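Local coordinates for protein cytochrome P450 (Novosphingobium aromaticivorans, PDB 3OFT) that belongs to the cytochrome P450 family (CYP101C1) and holds a protoporphyrin IX haem with iron inside a largely helical fold, at residues 25-30 with 307-312. Residues are numbered along the deposited sequence; the frame is centred on the assembly and turned at random.
Sequences DYFAAW and PSVLHN
Val309 sits at the centre of a buried apolar contact in the cytochrome P450 fold, where the N-terminal helix 26-31 packs on the short helix 309-312 that follows strand 303-307 of the mixed sheet. Its CB branches divide between two aromatic residues: CG1 lies 3.5 Å from Trp30 CB, while CG2, anti to the backbone N, meets the edge of the Phe27 ring at CD1, 3.7 Å away. Trp30 in turn lies across Pro307 in a CH-pi contact, with Pro307 CB 3.9 Å from the centroid of the six-membered ring and 19° off its normal, hence over the face. Leu310 approaches the same indole differently, its CD2 at the ring edge, 3.8 Å from Trp30 CE3, and its side chain crossing that of Trp30 at about a right angle. No direct hydrogen bond joins 25-30 to 307-312; a water supplies the polar link, hydrogen-bonded to Tyr26 OH at 2.8 Å and accepting from Val309 N at 3.0 Å. With CG anti to its backbone N (chi1 165°), Tyr26 brings its hydroxyl end nearer to 307-312, though its CB points across, and Trp30 CD1 sits over one face of the Tyr26 ring, displaced to the rim. Farther out, Phe27 meets Tyr278 edge-to-face, Leu310 touches Val57 of helix 54-62, and Ser308 OG is hydrogen-bonded to the carbonyl of Val281, a residue of the (2R,5R)-hexane-2,5-diol pocket. At the helix N-terminus Asp25 is the N-cap: its OD1 accepts from Ala28 N at 3.1 Å in a nearly straight bond (170°), the donor standing well above the carboxylate plane.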
loop_
_atom_site.group_PDB
_atom_site.type_symbol
_atom_site.label_atom_id
_atom_site.label_comp_id
_atom_site.label_asym_id
_atom_site.label_seq_id
_atom_site.Cartn_x
_atom_site.Cartn_y
_atom_site.Cartn_z
ATOM N N ASP A 25 -15.651 -4.325 8.901
ATOM C CA ASP A 25 -15.400 -2.967 8.372
ATOM C C ASP A 25 -14.058 -2.492 8.967
ATOM O O ASP A 25 -13.969 -2.242 10.168
ATOM C CB ASP A 25 -16.536 -2.035 8.821
ATOM C CG ASP A 25 -16.506 -0.633 8.166
ATOM O OD1 ASP A 25 -15.472 -0.173 7.639
ATOM O OD2 ASP A 25 -17.561 0.053 8.246
ATOM N N TYR A 26 -13.023 -2.458 8.132
ATOM C CA TYR A 26 -11.660 -2.026 8.541
ATOM C C TYR A 26 -11.671 -0.591 9.021
ATOM O O TYR A 26 -11.072 -0.291 10.049
ATOM C CB TYR A 26 -10.620 -2.243 7.401
ATOM C CG TYR A 26 -9.297 -1.509 7.600
ATOM C CD1 TYR A 26 -8.185 -2.160 8.159
ATOM C CD2 TYR A 26 -9.172 -0.151 7.241
ATOM C CE1 TYR A 26 -6.992 -1.471 8.395
ATOM C CE2 TYR A 26 -7.975 0.542 7.456
ATOM C CZ TYR A 26 -6.888 -0.124 8.009
ATOM O OH TYR A 26 -5.729 0.594 8.236
ATOM N N PHE A 27 -12.376 0.280 8.293
ATOM C CA PHE A 27 -12.468 1.711 8.546
ATOM C C PHE A 27 -13.176 2.011 9.873
ATOM O O PHE A 27 -12.654 2.739 10.717
ATOM C CB PHE A 27 -13.143 2.380 7.329
ATOM C CG PHE A 27 -12.467 2.015 6.030
ATOM C CD1 PHE A 27 -11.222 2.556 5.739
ATOM C CD2 PHE A 27 -13.001 1.021 5.180
ATOM C CE1 PHE A 27 -10.544 2.195 4.554
ATOM C CE2 PHE A 27 -12.311 0.627 4.012
ATOM C CZ PHE A 27 -11.085 1.225 3.711
ATOM N N ALA A 28 -14.344 1.411 10.075
ATOM C CA ALA A 28 -15.042 1.614 11.336
ATOM C C ALA A 28 -14.169 1.099 12.521
ATOM O O ALA A 28 -14.128 1.729 13.587
ATOM C CB ALA A 28 -16.388 0.889 11.302
ATOM N N ALA A 29 -13.503 -0.043 12.345
ATOM C CA ALA A 29 -12.660 -0.626 13.431
ATOM C C ALA A 29 -11.564 0.333 13.938
ATOM O O ALA A 29 -11.351 0.461 15.143
ATOM C CB ALA A 29 -12.064 -1.974 13.013
ATOM N N TRP A 30 -10.864 0.985 13.013
ATOM C CA TRP A 30 -9.853 1.984 13.337
ATOM C C TRP A 30 -10.442 3.274 13.873
ATOM O O TRP A 30 -9.911 3.867 14.820
ATOM C CB TRP A 30 -9.024 2.262 12.080
ATOM C CG TRP A 30 -7.901 1.298 11.995
ATOM C CD1 TRP A 30 -7.822 0.143 11.230
ATOM C CD2 TRP A 30 -6.709 1.359 12.766
ATOM N NE1 TRP A 30 -6.614 -0.495 11.485
ATOM C CE2 TRP A 30 -5.914 0.235 12.416
ATOM C CE3 TRP A 30 -6.223 2.271 13.723
ATOM C CZ2 TRP A 30 -4.630 0.014 12.975
ATOM C CZ3 TRP A 30 -4.966 2.033 14.293
ATOM C CH2 TRP A 30 -4.186 0.925 13.911
ATOM N N PRO A 307 -1.547 5.032 11.584
ATOM C CA PRO A 307 -2.532 4.601 10.625
ATOM C C PRO A 307 -2.994 5.739 9.733
ATOM O O PRO A 307 -3.577 6.698 10.207
ATOM C CB PRO A 307 -3.669 4.092 11.495
ATOM C CG PRO A 307 -3.592 4.938 12.736
ATOM C CD PRO A 307 -2.138 5.289 12.914
ATOM N N SER A 308 -2.777 5.611 8.431
ATOM C CA SER A 308 -3.216 6.676 7.508
ATOM C C SER A 308 -4.731 6.942 7.556
ATOM O O SER A 308 -5.134 8.092 7.379
ATOM C CB SER A 308 -2.771 6.406 6.067
ATOM O OG SER A 308 -3.358 5.198 5.603
ATOM N N VAL A 309 -5.537 5.915 7.838
ATOM C CA VAL A 309 -7.002 6.058 7.907
ATOM C C VAL A 309 -7.409 7.129 8.943
ATOM O O VAL A 309 -8.376 7.838 8.725
ATOM C CB VAL A 309 -7.730 4.693 8.178
ATOM C CG1 VAL A 309 -7.379 4.164 9.576
ATOM C CG2 VAL A 309 -9.293 4.817 7.992
ATOM N N LEU A 310 -6.637 7.298 10.024
ATOM C CA LEU A 310 -7.013 8.223 11.078
ATOM C C LEU A 310 -6.566 9.662 10.782
ATOM O O LEU A 310 -6.874 10.580 11.524
ATOM C CB LEU A 310 -6.441 7.692 12.409
ATOM C CG LEU A 310 -7.398 6.906 13.301
ATOM C CD1 LEU A 310 -8.804 6.439 12.715
ATOM C CD2 LEU A 310 -6.802 6.009 14.353
ATOM N N HIS A 311 -5.830 9.877 9.695
ATOM C CA HIS A 311 -5.770 11.247 9.117
ATOM C C HIS A 311 -6.891 11.456 8.103
ATOM O O HIS A 311 -7.756 12.353 8.298
ATOM C CB HIS A 311 -4.401 11.528 8.466
ATOM C CG HIS A 311 -4.270 12.899 7.876
ATOM N ND1 HIS A 311 -4.582 14.052 8.564
ATOM C CD2 HIS A 311 -3.838 13.296 6.661
ATOM C CE1 HIS A 311 -4.370 15.101 7.787
ATOM N NE2 HIS A 311 -3.901 14.669 6.637
ATOM N N ASN A 312 -6.888 10.665 7.024
ATOM C CA ASN A 312 -7.881 10.847 5.946
ATOM C C ASN A 312 -9.328 10.865 6.386
ATOM O O ASN A 312 -10.108 11.658 5.864
ATOM C CB ASN A 312 -7.764 9.796 4.873
ATOM C CG ASN A 312 -6.468 9.896 4.103
ATOM O OD1 ASN A 312 -5.446 10.378 4.619
ATOM N ND2 ASN A 312 -6.500 9.440 2.858
HETATM O O HOH W 1 -4.507 3.056 8.040
#